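Local coordinates for protein catechol 2,3-dioxygenase (Pseudomonas sp. KL28, PDB 3HPY) that probably cleaves the ring of catechol with dioxygen at an iron(II) centre, as an extradiol dioxygenase, and binds 4-methylcatechol, at residues M3-R8 and G70-L74; G41-F45 and Y56-E60; E103-V108 and E119-T125; E111-G115 and E164-F169; I147-D153 and F219-S223. All coordinates share one frame; numbering follows the deposited sequence.

Contact 1. Residues M3-R8 and G70-L74; sequences MTGVLR and GFKVL
Thr4 meets Leu74 where the N-terminal residues join the end of strand 65-73, a central strand of the N-terminal sheet of this extradiol dioxygenase, in an antiparallel pairing interrupted by a classic beta bulge. Leu74 CD2 lies 4.1 Å from Thr4 CG2, while CD1 approaches the carbonyl of Met3. Gly5, with a positive phi of 60°, turns its carbonyl toward residues 70-74, and Leu74 N donates to Gly5 O at 2.8 Å. Val6 pairs with Val73 without backbone bonds between them; its CG1, anti to the backbone N (chi1 -178°), rests 3.6 Å from Phe71 CB. Helix 76-89 closes over the side of the sheet that carries Val6 and Val73. At the bulge Leu7 and Arg8 both face Lys72: Leu7 N donates to Lys72 O (2.9 Å), and Lys72 N returns a bond to Arg8 O (3.0 Å). The Leu7 side chain lies against the backbone of Val73 and Leu74, with CD2 4.1 Å from Leu74 CD1. Arg8 and Lys72 then run alongside each other in the same direction, both ending at Asp52 and at Asp278 of the second subunit. These two carboxylates probably offset the closeness of the two cations and tie the bulge to the subunit interface. Lys72 CD lies over one face of the Arg8 guanidinium, 3.5 Å from Arg8 NH2.

Contact 2. Residues G41-F45 and Y56-E60; sequences GRVYF and YIIRE
Val43 and Ile58 form a hydrogen-bonded pair in the beta hairpin of strands 43-46 and 56-60, part of the N-terminal sheet. The axes of the short strands 43-45 and 56-60 approach to 4.7 Å and run antiparallel, at 157° between their directions. Two pairs of backbone bonds hold them. Val43 N donates to Ile58 O (3.3 Å) and Ile58 N to Val43 O. Around the next hydrogen-bonded pair, Phe45 N meets Tyr56 O at 2.7 Å, and Tyr56 N reaches Phe45 O at 3.1 Å. Between these pairs, Tyr44 and Ile57 make a CH-pi contact. Ile57 CG2, anti to the backbone N, sits over the centre of the Tyr44 ring, 3.9 Å from its centroid, while CG1 approaches Tyr44 CD2. The ring is also held at its far end, where Tyr44 OH bonds to Leu102 N and Asp38. On the other face of the sheet, Val43, Phe45, Tyr56 and Ile58 turn toward helix 19-29, and Tyr56 OH bonds to Tyr26 OH of that helix. Arg42 and Arg59 leave the hairpin for separate partners, Gln13 and Asp67. On the helix side Ile58 also meets the rim of the Phe45 ring: Ile58 CG1 lies in its plane, and Ile58 CD1 is 3.7 Å from Phe45 CE1.

Contact 3. Residues E103-V108 and E119-T125; sequences ETGERV and ELYAEKT
Val108 and Leu120 exchange two backbone hydrogen bonds, Val108 N to Leu120 O at 2.7 Å and Leu120 N to Val108 O at 2.8 Å. Farther along, where neither chain is a regular strand, the backbones meet again. Gly105 N donates to Glu123 O at 3.1 Å, and the bond is nearly straight at the hydrogen. Gly105 CA comes close to Glu123 CB, a pass that suits glycine. Thr125 N then reaches Glu103 O at 3.0 Å with an N-H...O angle of 168°. These bonds continue the beta hairpin of strands 107-111 and 117-121 past its regular part, with the antiparallel course kept while the chains bow apart between the bridges. Charge is paired across the hairpin by Arg107 and Glu119. Arg107 NH1 meets Glu119 OE2 at 3.0 Å from the syn side, with the oxygen in the guanidinium plane. Each has a further salt-bridge partner: Arg107 NH2 binds Glu100, and Glu119 OE2 also takes Arg109 NH2. The network probably offsets the approach of the two arginines. Among the carbon contacts, Arg107 CB touches Tyr121 CB at 3.7 Å, while the Tyr121 ring itself leads away from residues 103-108. Lys124 runs alongside Thr104, its CE 3.8 Å from Thr104 OG1, before NZ reaches Ser54 O and His11 ND1; Thr104 OG1 itself bonds to Leu102 O.

Contact 4. Residues E111-G115 and E164-F169; sequences ELPSG and EVQKIF
Leu112 holds CG anti to its carbonyl carbon (chi1 -76°), and with CD1 anti to CA (chi2 175°) its branched end reaches helix 162-171, where it meets Val165, Ile168 and Phe169. The Phe169 side chain brings CE1 to within 3.5 Å of Leu112 CD1. This methyl lies in the plane of the Phe169 ring, so the ring presents an edge to it, and the two side chains cross at about a right angle. The same methyl is 3.8 Å from Val165 CG1. The other branch, Leu112 CD2, passes Ile168 CD1 at 3.5 Å, the side chains sliding by in opposite directions. Pro113 extends this apolar surface: its CD meets the Ile168 CD1 methyl at 3.8 Å, while CG packs against Glu164 CB and the carboxylate oxygen OE2. Val165 CG2 touches Ser114 OG at 3.6 Å, a contact that leaves the hydroxyl to its hydrogen bond with His116 ND1. No hydrogen bond spans the two segments. Instead, a type I beta turn from Leu112 to Gly115, closed by Gly115 N to Leu112 O at 2.8 Å, presents Leu112 and Pro113 to successive turns of the helix. The turn links strands 107-111 and 117-121 of the N-terminal sheet, and the helix belongs to the C-terminal half. Phe205 of strand 203-207 touches Leu112, Ser114, Val165 and Phe169, joining hairpin end and helix to the second sheet.

Contact 5. Residues I147-D153 and F219-S223; sequences IAPIQLD and FLLES
Two nearly straight backbone bonds, Ile150 N to Leu220 O (2.9 Å, 174°) and Leu220 N to Gln151 O (3.0 Å, 169°), join the segments where strands 151-159 and 213-220 run antiparallel. Pro149 lies beside Phe219, pointing the same way, with Pro149 CB 3.4 Å from Phe219 CB and CG near CD2 of the ring. Next to it, Leu221 CD1 touches Pro149 CB and Ile147 CG2. The Gln151 and Leu220 side chains also run together; Gln151 CG is 3.5 Å from Leu220 CB, and Leu220 CD2 lies against the amide. With chi1 at 60°, Gln151 sets CG between its backbone N and carbonyl carbon and then extends, placing NE2 3.1 Å from Asp153 OD1 on the anti side. At the outer end, the Ile150 and Glu222 side chains cross at about a right angle, CD1 3.6 Å from CG. His274 of the second subunit packs on Ile150, Gln151 and Leu220. The bonded strands carry the iron ligands His154 and His216, and Phe219 shares backbone bonds with the ligand Glu267. Gln151 N is buried without a partner, whereas its amide probably helps to hold the Asp153 carboxylate in place beside His154.

Contacts 1, 2 and 3 share the N-terminal eight-stranded sheet. Contact 2 is nested in the loop closed by contact 1, their centres 22 Å apart, and contact 3 follows in the chain, 11 Å from contact 1 between centres. Contacts 1 and 3 meet through neighbouring strands 65-73 and 117-121, where Phe71 N and Val73 N probably bond to Glu119 O and Tyr121 O. Contacts 4 and 5 interleave along the chain and lie about 27 Å apart between centres, on opposite sides of the chain's centre. Phe169 of contact 4 packs on Phe71, and Phe219 of contact 5 on Tyr56, so both join the N-terminal sheet to the iron-bearing C-terminal half.

Contact 1. Residues M3-R8 and G70-L74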
# COMPACT_ATOMS: atom_id res chain seq x y z
N MET C 3 -11.34 -13.40 25.39
CA MET C 3 -10.58 -14.52 24.84
C MET C 3 -10.31 -15.44 26.04
O MET C 3 -9.65 -15.04 27.00
CB MET C 3 -9.26 -14.01 24.25
CG MET C 3 -9.35 -13.51 22.82
SD MET C 3 -9.85 -14.83 21.70
CE MET C 3 -8.38 -15.88 21.69
N THR C 4 -10.85 -16.66 25.98
CA THR C 4 -10.66 -17.66 27.04
C THR C 4 -10.19 -18.97 26.41
O THR C 4 -10.12 -19.09 25.19
CB THR C 4 -11.97 -17.95 27.83
OG1 THR C 4 -12.98 -18.41 26.92
CG2 THR C 4 -12.48 -16.70 28.54
N GLY C 5 -9.89 -19.96 27.25
CA GLY C 5 -9.45 -21.25 26.75
C GLY C 5 -8.17 -21.19 25.92
O GLY C 5 -7.15 -20.66 26.38
N VAL C 6 -8.21 -21.76 24.72
CA VAL C 6 -7.05 -21.75 23.83
C VAL C 6 -7.00 -20.36 23.19
O VAL C 6 -7.91 -19.97 22.46
CB VAL C 6 -7.18 -22.82 22.74
CG1 VAL C 6 -5.93 -22.81 21.87
CG2 VAL C 6 -7.38 -24.19 23.38
N LEU C 7 -5.94 -19.62 23.47
CA LEU C 7 -5.81 -18.26 22.97
C LEU C 7 -5.21 -18.10 21.58
O LEU C 7 -5.80 -17.46 20.72
CB LEU C 7 -4.98 -17.43 23.95
CG LEU C 7 -5.46 -17.31 25.39
CD1 LEU C 7 -4.51 -16.43 26.19
CD2 LEU C 7 -6.87 -16.73 25.42
N ARG C 8 -4.05 -18.70 21.37
CA ARG C 8 -3.34 -18.54 20.11
C ARG C 8 -2.26 -19.59 19.90
O ARG C 8 -1.92 -20.35 20.81
CB ARG C 8 -2.67 -17.15 20.11
CG ARG C 8 -1.99 -16.78 21.47
CD ARG C 8 -0.74 -15.89 21.27
NE ARG C 8 0.14 -15.67 22.44
CZ ARG C 8 -0.24 -15.23 23.64
NH1 ARG C 8 -1.51 -14.96 23.90
NH2 ARG C 8 0.67 -14.99 24.59
N GLY C 70 2.40 -26.10 19.46
CA GLY C 70 1.71 -25.77 20.70
C GLY C 70 0.81 -24.55 20.69
O GLY C 70 0.98 -23.64 19.88
N PHE C 71 -0.13 -24.54 21.63
CA PHE C 71 -1.09 -23.44 21.78
C PHE C 71 -1.08 -22.93 23.22
O PHE C 71 -1.21 -23.71 24.16
CB PHE C 71 -2.50 -23.92 21.47
CG PHE C 71 -2.76 -24.20 20.02
CD1 PHE C 71 -3.14 -23.17 19.17
CD2 PHE C 71 -2.68 -25.50 19.51
CE1 PHE C 71 -3.46 -23.43 17.85
CE2 PHE C 71 -3.00 -25.76 18.18
CZ PHE C 71 -3.39 -24.73 17.35
N LYS C 72 -0.96 -21.61 23.39
CA LYS C 72 -0.99 -21.07 24.74
C LYS C 72 -2.45 -20.96 25.16
O LYS C 72 -3.30 -20.61 24.33
CB LYS C 72 -0.33 -19.70 24.81
CG LYS C 72 -0.35 -19.11 26.21
CD LYS C 72 0.58 -17.94 26.38
CE LYS C 72 0.48 -17.38 27.78
NZ LYS C 72 1.52 -16.35 28.03
N VAL C 73 -2.77 -21.29 26.41
CA VAL C 73 -4.15 -21.19 26.90
C VAL C 73 -4.23 -20.05 27.92
O VAL C 73 -3.21 -19.51 28.33
CB VAL C 73 -4.63 -22.51 27.56
CG1 VAL C 73 -4.45 -23.67 26.59
CG2 VAL C 73 -3.88 -22.77 28.86
N LEU C 74 -5.44 -19.69 28.34
CA LEU C 74 -5.60 -18.58 29.27
C LEU C 74 -4.73 -18.66 30.53
O LEU C 74 -3.95 -17.74 30.80
CB LEU C 74 -7.07 -18.41 29.66
CG LEU C 74 -7.45 -17.09 30.34
CD1 LEU C 74 -7.09 -15.88 29.47
CD2 LEU C 74 -8.94 -17.09 30.60

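Contact 2. Residues G41-F45 and Y56-E60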
# COMPACT_ATOMS: atom_id res chain seq x y z
N GLY C 41 20.70 -28.37 22.08
CA GLY C 41 21.09 -27.87 20.77
C GLY C 41 19.95 -27.21 20.03
O GLY C 41 20.02 -27.02 18.81
N ARG C 42 18.89 -26.86 20.75
CA ARG C 42 17.75 -26.21 20.11
C ARG C 42 17.88 -24.71 20.28
O ARG C 42 18.28 -24.23 21.35
CB ARG C 42 16.45 -26.69 20.75
CG ARG C 42 16.37 -28.18 20.90
CD ARG C 42 15.64 -28.50 22.18
NE ARG C 42 14.24 -28.84 21.98
CZ ARG C 42 13.36 -28.96 22.97
NH1 ARG C 42 13.74 -28.76 24.22
NH2 ARG C 42 12.12 -29.32 22.71
N VAL C 43 17.57 -23.96 19.23
CA VAL C 43 17.64 -22.50 19.30
C VAL C 43 16.24 -21.93 19.15
O VAL C 43 15.50 -22.30 18.23
CB VAL C 43 18.60 -21.94 18.21
CG1 VAL C 43 18.20 -22.46 16.87
CG2 VAL C 43 18.58 -20.43 18.23
N TYR C 44 15.88 -21.03 20.06
CA TYR C 44 14.55 -20.43 20.08
C TYR C 44 14.48 -19.06 19.41
O TYR C 44 15.39 -18.23 19.52
CB TYR C 44 14.05 -20.30 21.53
CG TYR C 44 14.07 -21.58 22.35
CD1 TYR C 44 15.27 -22.20 22.69
CD2 TYR C 44 12.88 -22.14 22.83
CE1 TYR C 44 15.30 -23.35 23.48
CE2 TYR C 44 12.89 -23.30 23.62
CZ TYR C 44 14.10 -23.89 23.94
OH TYR C 44 14.12 -25.02 24.72
N PHE C 45 13.36 -18.83 18.72
CA PHE C 45 13.10 -17.58 18.01
C PHE C 45 11.70 -17.09 18.33
O PHE C 45 10.86 -17.84 18.82
CB PHE C 45 13.17 -17.78 16.50
CG PHE C 45 14.52 -18.17 15.98
CD1 PHE C 45 14.85 -19.51 15.79
CD2 PHE C 45 15.43 -17.19 15.60
CE1 PHE C 45 16.07 -19.87 15.22
CE2 PHE C 45 16.66 -17.54 15.03
CZ PHE C 45 16.97 -18.88 14.84
N TYR C 56 8.99 -20.06 17.65
CA TYR C 56 9.60 -20.92 16.64
C TYR C 56 10.94 -21.45 17.15
O TYR C 56 11.81 -20.67 17.56
CB TYR C 56 9.83 -20.15 15.34
CG TYR C 56 9.88 -21.03 14.11
CD1 TYR C 56 8.71 -21.49 13.51
CD2 TYR C 56 11.10 -21.39 13.53
CE1 TYR C 56 8.75 -22.28 12.36
CE2 TYR C 56 11.16 -22.18 12.38
CZ TYR C 56 9.98 -22.61 11.79
OH TYR C 56 10.02 -23.35 10.63
N ILE C 57 11.09 -22.77 17.13
CA ILE C 57 12.32 -23.39 17.60
C ILE C 57 12.81 -24.46 16.62
O ILE C 57 12.04 -25.33 16.21
CB ILE C 57 12.13 -24.06 18.99
CG1 ILE C 57 11.37 -23.13 19.95
CG2 ILE C 57 13.49 -24.32 19.62
CD1 ILE C 57 9.88 -23.38 20.00
N ILE C 58 14.08 -24.38 16.25
CA ILE C 58 14.63 -25.35 15.32
C ILE C 58 15.59 -26.31 15.99
O ILE C 58 16.25 -25.96 16.99
CB ILE C 58 15.33 -24.66 14.13
CG1 ILE C 58 16.23 -23.53 14.64
CG2 ILE C 58 14.29 -24.12 13.16
CD1 ILE C 58 17.17 -22.98 13.60
N ARG C 59 15.66 -27.51 15.44
CA ARG C 59 16.52 -28.57 15.96
C ARG C 59 17.12 -29.37 14.80
O ARG C 59 16.38 -29.90 13.96
CB ARG C 59 15.69 -29.49 16.85
CG ARG C 59 16.43 -30.72 17.36
CD ARG C 59 15.53 -31.54 18.29
NE ARG C 59 14.40 -32.16 17.61
CZ ARG C 59 14.44 -33.34 16.99
NH1 ARG C 59 15.57 -34.03 16.97
NH2 ARG C 59 13.35 -33.83 16.41
N GLU C 60 18.45 -29.47 14.76
CA GLU C 60 19.12 -30.20 13.69
C GLU C 60 18.78 -31.68 13.79
O GLU C 60 19.31 -32.39 14.63
CB GLU C 60 20.64 -30.03 13.78
CG GLU C 60 21.39 -30.69 12.62
CD GLU C 60 22.89 -30.51 12.68
OE1 GLU C 60 23.37 -29.35 12.67
OE2 GLU C 60 23.61 -31.52 12.75

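Contact 3. Residues E103-V108 and E119-T125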
# COMPACT_ATOMS: atom_id res chain seq x y z
N GLU C 103 12.59 -21.20 29.29
CA GLU C 103 11.62 -20.22 29.76
C GLU C 103 10.16 -20.65 29.62
O GLU C 103 9.26 -19.81 29.69
CB GLU C 103 11.84 -18.90 29.01
CG GLU C 103 13.27 -18.42 29.11
CD GLU C 103 13.74 -18.24 30.54
OE1 GLU C 103 13.21 -17.36 31.25
OE2 GLU C 103 14.64 -19.00 30.96
N THR C 104 9.94 -21.95 29.47
CA THR C 104 8.60 -22.49 29.32
C THR C 104 8.10 -23.33 30.49
O THR C 104 8.87 -24.04 31.16
CB THR C 104 8.51 -23.35 28.06
OG1 THR C 104 9.14 -22.66 26.98
CG2 THR C 104 7.05 -23.63 27.70
N GLY C 105 6.79 -23.26 30.72
CA GLY C 105 6.16 -24.01 31.79
C GLY C 105 5.78 -25.38 31.29
O GLY C 105 6.00 -25.71 30.12
N GLU C 106 5.22 -26.19 32.16
CA GLU C 106 4.83 -27.53 31.76
C GLU C 106 3.72 -27.41 30.74
O GLU C 106 2.93 -26.46 30.77
CB GLU C 106 4.36 -28.31 32.97
CG GLU C 106 3.18 -27.67 33.61
CD GLU C 106 2.63 -28.50 34.74
OE1 GLU C 106 1.57 -28.11 35.26
OE2 GLU C 106 3.24 -29.53 35.10
N ARG C 107 3.66 -28.38 29.83
CA ARG C 107 2.67 -28.39 28.77
C ARG C 107 2.03 -29.76 28.60
O ARG C 107 2.64 -30.79 28.90
CB ARG C 107 3.32 -27.99 27.44
CG ARG C 107 4.75 -27.46 27.60
CD ARG C 107 5.66 -28.04 26.53
NE ARG C 107 7.04 -28.10 26.99
CZ ARG C 107 8.04 -28.65 26.30
NH1 ARG C 107 7.81 -29.20 25.11
NH2 ARG C 107 9.26 -28.67 26.82
N VAL C 108 0.79 -29.78 28.12
CA VAL C 108 0.06 -31.01 27.90
C VAL C 108 0.20 -31.36 26.42
O VAL C 108 -0.17 -30.56 25.57
CB VAL C 108 -1.43 -30.83 28.23
CG1 VAL C 108 -2.15 -32.16 28.21
CG2 VAL C 108 -1.58 -30.16 29.59
N GLU C 119 0.49 -29.43 21.45
CA GLU C 119 0.87 -29.06 22.81
C GLU C 119 0.00 -27.91 23.32
O GLU C 119 -0.43 -27.07 22.55
CB GLU C 119 2.34 -28.65 22.87
CG GLU C 119 3.31 -29.78 23.18
CD GLU C 119 4.72 -29.28 23.38
OE1 GLU C 119 4.89 -28.11 23.77
OE2 GLU C 119 5.67 -30.07 23.15
N LEU C 120 -0.25 -27.91 24.62
CA LEU C 120 -1.04 -26.87 25.28
C LEU C 120 -0.27 -26.44 26.52
O LEU C 120 0.12 -27.29 27.33
CB LEU C 120 -2.42 -27.41 25.67
CG LEU C 120 -3.64 -27.13 24.79
CD1 LEU C 120 -3.32 -27.29 23.32
CD2 LEU C 120 -4.74 -28.07 25.20
N TYR C 121 -0.01 -25.14 26.67
CA TYR C 121 0.70 -24.65 27.83
C TYR C 121 0.11 -23.32 28.25
O TYR C 121 -0.51 -22.63 27.45
CB TYR C 121 2.19 -24.44 27.53
CG TYR C 121 2.46 -23.35 26.50
CD1 TYR C 121 2.33 -23.60 25.14
CD2 TYR C 121 2.88 -22.09 26.91
CE1 TYR C 121 2.61 -22.61 24.19
CE2 TYR C 121 3.17 -21.09 25.98
CZ TYR C 121 3.04 -21.36 24.62
OH TYR C 121 3.37 -20.38 23.70
N ALA C 122 0.32 -22.97 29.52
CA ALA C 122 -0.20 -21.71 30.04
C ALA C 122 0.92 -20.78 30.45
O ALA C 122 0.69 -19.59 30.70
CB ALA C 122 -1.11 -21.98 31.23
N GLU C 123 2.14 -21.30 30.51
CA GLU C 123 3.25 -20.47 30.94
C GLU C 123 4.42 -20.39 29.97
O GLU C 123 4.81 -21.37 29.33
CB GLU C 123 3.75 -20.94 32.31
CG GLU C 123 2.73 -20.77 33.44
CD GLU C 123 3.24 -21.29 34.77
OE1 GLU C 123 4.31 -20.83 35.22
OE2 GLU C 123 2.57 -22.17 35.37
N LYS C 124 4.96 -19.18 29.87
CA LYS C 124 6.10 -18.88 29.02
C LYS C 124 6.50 -17.44 29.31
O LYS C 124 5.69 -16.52 29.16
CB LYS C 124 5.73 -19.05 27.54
CG LYS C 124 6.88 -18.70 26.60
CD LYS C 124 6.56 -19.07 25.15
CE LYS C 124 6.72 -20.56 24.88
NZ LYS C 124 6.57 -20.86 23.43
N THR C 125 7.74 -17.27 29.73
CA THR C 125 8.26 -15.96 30.08
C THR C 125 7.99 -14.87 29.05
O THR C 125 8.16 -15.07 27.85
CB THR C 125 9.78 -16.04 30.32
OG1 THR C 125 10.06 -17.02 31.32
CG2 THR C 125 10.33 -14.69 30.77

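Contact 4. Residues E111-G115 and E164-F169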
# COMPACT_ATOMS: atom_id res chain seq x y z
N GLU C 111 -1.53 -36.73 20.80
CA GLU C 111 -1.41 -37.00 19.38
C GLU C 111 -2.80 -37.03 18.74
O GLU C 111 -3.74 -37.60 19.30
CB GLU C 111 -0.71 -38.35 19.14
CG GLU C 111 -0.28 -38.58 17.68
CD GLU C 111 0.27 -39.99 17.43
OE1 GLU C 111 1.17 -40.43 18.18
OE2 GLU C 111 -0.20 -40.64 16.48
N LEU C 112 -2.91 -36.41 17.57
CA LEU C 112 -4.18 -36.37 16.85
C LEU C 112 -4.26 -37.56 15.90
O LEU C 112 -3.25 -38.21 15.61
CB LEU C 112 -4.30 -35.07 16.05
CG LEU C 112 -4.64 -33.75 16.75
CD1 LEU C 112 -4.56 -32.62 15.73
CD2 LEU C 112 -6.03 -33.80 17.38
N PRO C 113 -5.47 -37.84 15.39
CA PRO C 113 -5.70 -38.94 14.45
C PRO C 113 -4.86 -38.76 13.19
O PRO C 113 -4.51 -39.73 12.51
CB PRO C 113 -7.19 -38.83 14.15
CG PRO C 113 -7.74 -38.29 15.42
CD PRO C 113 -6.74 -37.22 15.79
N SER C 114 -4.54 -37.50 12.89
CA SER C 114 -3.75 -37.14 11.72
C SER C 114 -2.27 -37.41 11.94
O SER C 114 -1.45 -37.20 11.04
CB SER C 114 -3.97 -35.66 11.38
OG SER C 114 -3.62 -34.83 12.48
N GLY C 115 -1.92 -37.86 13.14
CA GLY C 115 -0.54 -38.17 13.45
C GLY C 115 0.29 -37.04 14.03
O GLY C 115 1.39 -37.29 14.52
N GLU C 164 -12.22 -36.44 12.30
CA GLU C 164 -11.95 -36.68 13.72
C GLU C 164 -11.15 -35.52 14.31
O GLU C 164 -11.42 -35.10 15.44
CB GLU C 164 -11.19 -37.99 13.92
CG GLU C 164 -12.01 -39.25 13.64
CD GLU C 164 -11.24 -40.53 14.00
OE1 GLU C 164 -11.65 -41.62 13.56
OE2 GLU C 164 -10.24 -40.43 14.74
N VAL C 165 -10.16 -35.01 13.56
CA VAL C 165 -9.36 -33.89 14.06
C VAL C 165 -10.27 -32.69 14.32
O VAL C 165 -10.14 -32.02 15.35
CB VAL C 165 -8.27 -33.45 13.06
CG1 VAL C 165 -7.59 -32.16 13.55
CG2 VAL C 165 -7.22 -34.53 12.92
N GLN C 166 -11.19 -32.44 13.40
CA GLN C 166 -12.12 -31.34 13.55
C GLN C 166 -12.91 -31.48 14.85
O GLN C 166 -12.98 -30.53 15.64
CB GLN C 166 -13.06 -31.28 12.34
CG GLN C 166 -14.23 -30.32 12.51
CD GLN C 166 -14.95 -30.01 11.21
OE1 GLN C 166 -15.02 -30.84 10.30
NE2 GLN C 166 -15.51 -28.80 11.13
N LYS C 167 -13.49 -32.66 15.07
CA LYS C 167 -14.28 -32.92 16.27
C LYS C 167 -13.54 -32.54 17.54
O LYS C 167 -14.09 -31.87 18.42
CB LYS C 167 -14.68 -34.40 16.36
CG LYS C 167 -15.56 -34.89 15.22
CD LYS C 167 -16.08 -36.32 15.48
CE LYS C 167 -15.04 -37.42 15.20
NZ LYS C 167 -13.95 -37.53 16.23
N ILE C 168 -12.29 -32.96 17.65
CA ILE C 168 -11.50 -32.66 18.84
C ILE C 168 -11.32 -31.15 18.98
O ILE C 168 -11.45 -30.60 20.07
CB ILE C 168 -10.12 -33.32 18.78
CG1 ILE C 168 -10.28 -34.83 18.63
CG2 ILE C 168 -9.33 -32.99 20.04
CD1 ILE C 168 -8.99 -35.53 18.30
N PHE C 169 -11.01 -30.49 17.87
CA PHE C 169 -10.82 -29.05 17.91
C PHE C 169 -12.09 -28.28 18.22
O PHE C 169 -12.06 -27.37 19.06
CB PHE C 169 -10.21 -28.53 16.60
CG PHE C 169 -8.72 -28.62 16.57
CD1 PHE C 169 -8.08 -29.79 16.19
CD2 PHE C 169 -7.95 -27.54 17.00
CE1 PHE C 169 -6.69 -29.90 16.25
CE2 PHE C 169 -6.56 -27.64 17.07
CZ PHE C 169 -5.92 -28.82 16.69

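Contact 5. Residues I147-D153 and F219-S223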
# COMPACT_ATOMS: atom_id res chain seq x y z
N ILE C 147 12.71 -10.04 6.63
CA ILE C 147 11.27 -9.94 6.42
C ILE C 147 10.59 -9.43 7.70
O ILE C 147 9.70 -8.57 7.65
CB ILE C 147 10.71 -11.31 6.02
CG1 ILE C 147 11.46 -11.80 4.78
CG2 ILE C 147 9.21 -11.21 5.73
CD1 ILE C 147 11.06 -13.19 4.31
N ALA C 148 11.04 -9.97 8.83
CA ALA C 148 10.56 -9.60 10.16
C ALA C 148 9.05 -9.65 10.37
O ALA C 148 8.41 -8.62 10.56
CB ALA C 148 11.09 -8.20 10.52
N PRO C 149 8.46 -10.85 10.38
CA PRO C 149 7.01 -10.95 10.58
C PRO C 149 6.58 -10.51 11.98
O PRO C 149 7.41 -10.36 12.87
CB PRO C 149 6.73 -12.42 10.29
CG PRO C 149 7.98 -13.09 10.81
CD PRO C 149 9.08 -12.19 10.29
N ILE C 150 5.27 -10.32 12.15
CA ILE C 150 4.67 -9.86 13.40
C ILE C 150 4.23 -10.93 14.40
O ILE C 150 4.23 -10.68 15.60
CB ILE C 150 3.47 -8.92 13.10
CG1 ILE C 150 3.98 -7.56 12.61
CG2 ILE C 150 2.62 -8.72 14.34
CD1 ILE C 150 4.70 -7.61 11.27
N GLN C 151 3.83 -12.10 13.92
CA GLN C 151 3.42 -13.18 14.81
C GLN C 151 3.35 -14.52 14.09
O GLN C 151 3.28 -14.57 12.86
CB GLN C 151 2.04 -12.91 15.44
CG GLN C 151 0.89 -12.75 14.44
CD GLN C 151 -0.48 -12.71 15.11
OE1 GLN C 151 -0.65 -12.13 16.19
NE2 GLN C 151 -1.48 -13.30 14.45
N LEU C 152 3.40 -15.61 14.86
CA LEU C 152 3.25 -16.95 14.31
C LEU C 152 1.73 -16.98 14.15
O LEU C 152 1.00 -17.04 15.14
CB LEU C 152 3.71 -18.00 15.33
CG LEU C 152 3.36 -19.47 15.04
CD1 LEU C 152 4.19 -19.96 13.86
CD2 LEU C 152 3.62 -20.34 16.28
N ASP C 153 1.24 -16.89 12.92
CA ASP C 153 -0.20 -16.85 12.67
C ASP C 153 -0.91 -18.19 12.78
O ASP C 153 -2.00 -18.28 13.33
CB ASP C 153 -0.49 -16.28 11.28
CG ASP C 153 -1.89 -15.74 11.17
OD1 ASP C 153 -2.14 -14.66 11.76
OD2 ASP C 153 -2.73 -16.39 10.51
N PHE C 219 3.51 -16.93 9.02
CA PHE C 219 3.86 -15.71 9.72
C PHE C 219 3.06 -14.52 9.20
O PHE C 219 2.88 -14.35 7.99
CB PHE C 219 5.37 -15.45 9.59
CG PHE C 219 6.22 -16.54 10.19
CD1 PHE C 219 6.47 -17.72 9.49
CD2 PHE C 219 6.73 -16.40 11.47
CE1 PHE C 219 7.21 -18.74 10.06
CE2 PHE C 219 7.48 -17.42 12.06
CZ PHE C 219 7.72 -18.60 11.35
N LEU C 220 2.57 -13.70 10.12
CA LEU C 220 1.76 -12.55 9.76
C LEU C 220 2.59 -11.34 9.34
O LEU C 220 3.62 -11.05 9.94
CB LEU C 220 0.85 -12.17 10.94
CG LEU C 220 -0.17 -11.04 10.72
CD1 LEU C 220 -1.14 -11.43 9.62
CD2 LEU C 220 -0.93 -10.77 12.01
N LEU C 221 2.13 -10.65 8.29
CA LEU C 221 2.78 -9.44 7.80
C LEU C 221 1.81 -8.28 7.99
O LEU C 221 0.61 -8.49 8.15
CB LEU C 221 3.15 -9.58 6.32
CG LEU C 221 4.65 -9.66 6.00
CD1 LEU C 221 5.29 -10.72 6.86
CD2 LEU C 221 4.87 -9.96 4.51
N GLU C 222 2.33 -7.06 7.97
CA GLU C 222 1.53 -5.85 8.18
C GLU C 222 0.69 -5.37 7.01
O GLU C 222 -0.44 -4.94 7.20
CB GLU C 222 2.44 -4.70 8.62
CG GLU C 222 2.91 -4.78 10.06
CD GLU C 222 1.91 -4.17 11.02
OE1 GLU C 222 2.07 -2.97 11.35
OE2 GLU C 222 0.97 -4.87 11.44
N SER C 223 1.24 -5.43 5.81
CA SER C 223 0.50 -4.94 4.65
C SER C 223 0.89 -5.62 3.35
O SER C 223 1.86 -6.37 3.30
CB SER C 223 0.76 -3.44 4.49
OG SER C 223 2.09 -3.25 4.04